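Local structure of putative acetyltransferase (Streptococcus mutans, 4E2A) at residues 41-46 with 94-99; 124-129 with 157-162. The protein is a putative acetyltransferase of the GNAT family that probably transfers an acyl group other than an aminoacyl group. All coordinates share one frame; numbering follows the deposited sequence.

Contact 1: 41-46 with 94-99; sequences RKVNQD and SETYFI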
# COMPACT_ATOMS: atom_id res chain seq x y z
N ARG B 41 2.34 29.79 2.08
CA ARG B 41 2.65 29.80 3.50
C ARG B 41 2.03 28.58 4.18
O ARG B 41 1.14 27.93 3.63
CB ARG B 41 2.13 31.09 4.17
CG ARG B 41 0.62 31.27 4.10
CD ARG B 41 0.06 32.24 5.15
NE ARG B 41 -1.34 32.57 4.91
CZ ARG B 41 -2.38 31.83 5.29
NH1 ARG B 41 -2.18 30.71 5.96
NH2 ARG B 41 -3.62 32.23 5.01
N LYS B 42 2.49 28.30 5.40
CA LYS B 42 1.98 27.17 6.16
C LYS B 42 0.50 27.38 6.47
O LYS B 42 0.05 28.52 6.60
CB LYS B 42 2.78 26.97 7.45
CG LYS B 42 4.26 26.73 7.19
CD LYS B 42 5.05 26.48 8.47
CE LYS B 42 6.54 26.57 8.20
NZ LYS B 42 7.34 26.52 9.45
N VAL B 43 -0.24 26.28 6.57
CA VAL B 43 -1.61 26.30 7.02
C VAL B 43 -1.64 26.74 8.48
O VAL B 43 -0.89 26.24 9.32
CB VAL B 43 -2.27 24.88 6.92
CG1 VAL B 43 -3.72 24.93 7.41
CG2 VAL B 43 -2.23 24.37 5.49
N ASN B 44 -2.51 27.70 8.77
CA ASN B 44 -2.70 28.17 10.13
C ASN B 44 -3.44 27.13 10.97
O ASN B 44 -4.24 26.34 10.43
CB ASN B 44 -3.49 29.48 10.12
CG ASN B 44 -2.60 30.71 10.21
OD1 ASN B 44 -2.34 31.20 11.30
ND2 ASN B 44 -2.15 31.21 9.06
N GLN B 45 -3.18 27.12 12.27
CA GLN B 45 -3.93 26.26 13.19
C GLN B 45 -5.44 26.45 13.03
O GLN B 45 -6.20 25.49 13.05
CB GLN B 45 -3.52 26.51 14.65
CG GLN B 45 -2.25 25.76 15.10
CD GLN B 45 -2.46 24.26 15.28
OE1 GLN B 45 -3.46 23.69 14.82
NE2 GLN B 45 -1.53 23.61 15.96
N ASP B 46 -5.88 27.69 12.83
CA ASP B 46 -7.30 27.98 12.69
C ASP B 46 -7.86 27.77 11.27
O ASP B 46 -8.99 28.18 10.97
CB ASP B 46 -7.62 29.39 13.20
CG ASP B 46 -7.09 30.48 12.28
OD1 ASP B 46 -6.14 30.20 11.51
OD2 ASP B 46 -7.61 31.61 12.33
N SER B 94 6.83 17.22 9.51
CA SER B 94 6.05 17.40 8.28
C SER B 94 5.57 18.83 8.17
O SER B 94 5.35 19.50 9.17
CB SER B 94 4.85 16.44 8.28
OG SER B 94 4.02 16.65 7.14
N GLU B 95 5.40 19.33 6.95
CA GLU B 95 4.73 20.61 6.82
C GLU B 95 3.65 20.59 5.77
O GLU B 95 3.78 19.90 4.75
CB GLU B 95 5.73 21.74 6.59
CG GLU B 95 6.50 22.09 7.87
CD GLU B 95 7.75 22.90 7.60
OE1 GLU B 95 8.10 23.05 6.41
OE2 GLU B 95 8.37 23.39 8.57
N THR B 96 2.56 21.29 6.04
CA THR B 96 1.53 21.49 5.04
C THR B 96 1.39 22.97 4.69
O THR B 96 1.27 23.83 5.58
CB THR B 96 0.18 20.92 5.49
OG1 THR B 96 0.31 19.53 5.80
CG2 THR B 96 -0.88 21.08 4.40
N TYR B 97 1.37 23.26 3.39
CA TYR B 97 1.29 24.63 2.88
C TYR B 97 0.04 24.85 2.03
O TYR B 97 -0.43 23.93 1.35
CB TYR B 97 2.52 24.97 2.01
CG TYR B 97 3.83 24.94 2.75
CD1 TYR B 97 4.34 26.09 3.34
CD2 TYR B 97 4.57 23.76 2.87
CE1 TYR B 97 5.52 26.08 4.02
CE2 TYR B 97 5.77 23.74 3.56
CZ TYR B 97 6.23 24.91 4.13
OH TYR B 97 7.41 24.94 4.82
N PHE B 98 -0.49 26.08 2.07
CA PHE B 98 -1.45 26.56 1.09
C PHE B 98 -0.70 27.40 0.07
O PHE B 98 0.29 28.08 0.40
CB PHE B 98 -2.51 27.49 1.72
CG PHE B 98 -3.61 26.79 2.48
CD1 PHE B 98 -4.10 25.57 2.07
CD2 PHE B 98 -4.17 27.38 3.60
CE1 PHE B 98 -5.13 24.94 2.77
CE2 PHE B 98 -5.18 26.75 4.32
CZ PHE B 98 -5.67 25.53 3.90
N ILE B 99 -1.16 27.35 -1.17
CA ILE B 99 -0.84 28.42 -2.10
C ILE B 99 -2.12 29.20 -2.29
O ILE B 99 -3.20 28.63 -2.50
CB ILE B 99 -0.25 27.95 -3.45
CG1 ILE B 99 0.10 29.17 -4.32
CG2 ILE B 99 -1.21 27.04 -4.18
CD1 ILE B 99 1.01 28.84 -5.49

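Contact 2: 124-129 with 157-162; sequences DAFEIQ and SGLSWV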
# COMPACT_ATOMS: atom_id res chain seq x y z
N ASP B 124 18.71 10.58 5.27
CA ASP B 124 18.85 12.02 5.15
C ASP B 124 18.01 12.57 4.01
O ASP B 124 18.50 13.40 3.22
CB ASP B 124 20.30 12.41 4.90
CG ASP B 124 21.07 12.64 6.18
OD1 ASP B 124 22.25 12.25 6.24
OD2 ASP B 124 20.47 13.22 7.12
N ALA B 125 16.75 12.12 3.95
CA ALA B 125 15.85 12.40 2.84
C ALA B 125 14.61 13.22 3.23
O ALA B 125 14.21 13.25 4.39
CB ALA B 125 15.43 11.11 2.16
N PHE B 126 14.02 13.85 2.21
CA PHE B 126 12.88 14.77 2.29
C PHE B 126 11.87 14.34 1.20
O PHE B 126 12.24 14.18 0.04
CB PHE B 126 13.43 16.19 2.02
CG PHE B 126 12.42 17.31 2.10
CD1 PHE B 126 12.49 18.25 3.14
CD2 PHE B 126 11.49 17.50 1.10
CE1 PHE B 126 11.60 19.32 3.21
CE2 PHE B 126 10.59 18.59 1.16
CZ PHE B 126 10.65 19.49 2.21
N GLU B 127 10.61 14.15 1.58
CA GLU B 127 9.58 13.59 0.71
C GLU B 127 8.56 14.64 0.29
O GLU B 127 8.06 15.38 1.12
CB GLU B 127 8.85 12.44 1.42
CG GLU B 127 7.64 11.90 0.65
CD GLU B 127 6.80 10.89 1.44
OE1 GLU B 127 7.04 10.70 2.65
OE2 GLU B 127 5.88 10.29 0.86
N ILE B 128 8.26 14.72 -0.99
CA ILE B 128 7.11 15.51 -1.44
C ILE B 128 5.95 14.53 -1.61
O ILE B 128 5.97 13.68 -2.51
CB ILE B 128 7.42 16.27 -2.75
CG1 ILE B 128 8.66 17.16 -2.56
CG2 ILE B 128 6.22 17.13 -3.14
CD1 ILE B 128 9.31 17.59 -3.90
N GLN B 129 4.98 14.62 -0.69
CA GLN B 129 3.92 13.60 -0.57
C GLN B 129 2.64 13.97 -1.33
O GLN B 129 2.08 13.13 -2.03
CB GLN B 129 3.59 13.33 0.91
CG GLN B 129 2.56 12.19 1.12
CD GLN B 129 1.87 12.22 2.49
OE1 GLN B 129 2.39 12.80 3.45
NE2 GLN B 129 0.70 11.59 2.59
N SER B 157 16.58 22.53 3.78
CA SER B 157 16.49 21.57 4.88
C SER B 157 17.86 21.03 5.26
O SER B 157 18.06 20.53 6.37
CB SER B 157 15.60 20.40 4.49
OG SER B 157 16.24 19.56 3.55
N GLY B 158 18.79 21.10 4.32
CA GLY B 158 20.13 20.59 4.54
C GLY B 158 20.21 19.08 4.44
O GLY B 158 21.26 18.51 4.71
N LEU B 159 19.12 18.43 4.05
CA LEU B 159 19.13 16.98 3.85
C LEU B 159 19.82 16.65 2.52
O LEU B 159 20.19 17.55 1.76
CB LEU B 159 17.71 16.41 3.93
CG LEU B 159 17.06 16.65 5.29
CD1 LEU B 159 15.56 16.40 5.26
CD2 LEU B 159 17.74 15.80 6.36
N SER B 160 20.02 15.36 2.24
CA SER B 160 20.79 14.95 1.08
C SER B 160 19.94 14.67 -0.17
O SER B 160 20.42 14.85 -1.28
CB SER B 160 21.67 13.74 1.40
OG SER B 160 22.65 14.08 2.36
N TRP B 161 18.69 14.27 0.03
CA TRP B 161 17.82 13.86 -1.08
C TRP B 161 16.38 14.38 -0.91
O TRP B 161 15.87 14.51 0.20
CB TRP B 161 17.82 12.33 -1.25
CG TRP B 161 19.18 11.73 -1.37
CD1 TRP B 161 19.92 11.17 -0.38
CD2 TRP B 161 19.97 11.64 -2.57
NE1 TRP B 161 21.13 10.74 -0.88
CE2 TRP B 161 21.19 11.02 -2.21
CE3 TRP B 161 19.77 12.04 -3.89
CZ2 TRP B 161 22.20 10.78 -3.15
CZ3 TRP B 161 20.79 11.80 -4.82
CH2 TRP B 161 21.98 11.17 -4.43
N VAL B 162 15.76 14.70 -2.03
CA VAL B 162 14.32 14.89 -2.08
C VAL B 162 13.80 13.82 -3.03
O VAL B 162 14.41 13.54 -4.06
CB VAL B 162 13.96 16.33 -2.56
CG1 VAL B 162 14.55 16.61 -3.93
CG2 VAL B 162 12.43 16.55 -2.58

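Contact 1: 41-46 with 94-99
Val43 turns CG1 anti to its backbone N (chi1 180°), which leaves CG2 anti to the carbonyl carbon and lays that methyl over the middle of the Phe98 ring, 3.8 Å from CG2 to the ring centroid and only 3° off the normal. This is a CH-pi contact with one face of the ring, and CG1 adds a touch on CE2. The same CG2 also lies alongside the methyl of Thr96, at 3.7 Å from Thr96 CG2. Lys42, extended beyond CG, runs beside Tyr97 in the same direction; its CG lies 3.5 Å from Tyr97 CE1, and its NZ ends in a long, weak salt bridge to Glu95 OE2 (3.4 Å). The other carboxylate oxygen, Glu95 OE1, takes the Tyr97 hydroxyl from above the carboxylate plane, at 2.6 Å from Tyr97 OH, so the two oxygens serve different partners.

Between these side chains the backbones pair. Arg41 and Phe98 form a hydrogen-bonded antiparallel pair, Phe98 N lying 2.9 Å from Arg41 O, and just past the end of strand 38-42 Val43 N adds a backbone bond to Thr96 O (3.0 Å, 169° at the hydrogen). Arg41 NH1 turns back to Lys42 O and forms a salt bridge with Glu47. Leu50, Leu51 and Ile54 of helix 48-63 also pack on Phe98. The arrangement is an antiparallel ladder between the first two strands of a GNAT-type sheet, joining its edge strand to the next.

Contact 2: 124-129 with 157-162
Val162 CG2 meets two apolar side chains, 3.5 Å from Ile128 CD1 and 3.9 Å from Phe126 CD2. It reaches them by standing anti to its own backbone N, while CG1 occupies the more crowded site between N and the carbonyl carbon. Leu159 CD1 comes to the Phe126 ring at its edge, near the ring plane, and lies 3.9 Å from Phe126 CB. Ala154 of helix 142-157 touches both Phe126 and Val162, covering this side of the sheet.

Beyond the side chains, the parallel strands are joined by Phe126 N to Trp161 O (2.8 Å), bent to 133° at the hydrogen. Asp124 O, just before strand 125-133, accepts from Ser160 N (2.7 Å) and more weakly from Trp161 N, so one carbonyl grips two successive amides. Ser157 OG takes the amide of Leu159 in an ST turn (3.1 Å from Leu159 N to Ser157 OG) and is also bonded to Ala154 O, tying the end of the helix to the turn that follows. Gly158 makes that turn with positive phi. The contact thus divides its labour: apolar packing of Phe126, Ile128 and Val162 lies under helix 142-157, while the shared Asp124 carbonyl probably helps to set the start of strand 161-167 against strand 125-133.

In the fold
From the N terminus, strand 38-42 leads through 41-46 into three helices, 48-63, 69-79 and 82-90, and contact 1 closes this largely helical excursion when strand 94-101 returns beside the first strand. The chain then adds strand 104-113 and strand 125-133, where contact 2 opens. Helix 142-157 follows, and contact 2 closes the beta-alpha-beta crossover as strand 161-167 settles parallel to 125-133. The two loops follow in series and neither nest nor cross. The centres of contact 1 and contact 2 lie about 18 Å apart; the contacts do not touch, but share one mixed sheet, with strand 104-113 between them. Helix 142-157 reaches both, meeting Tyr97 through Phe149 and Ile128 through Phe147 and Ala150.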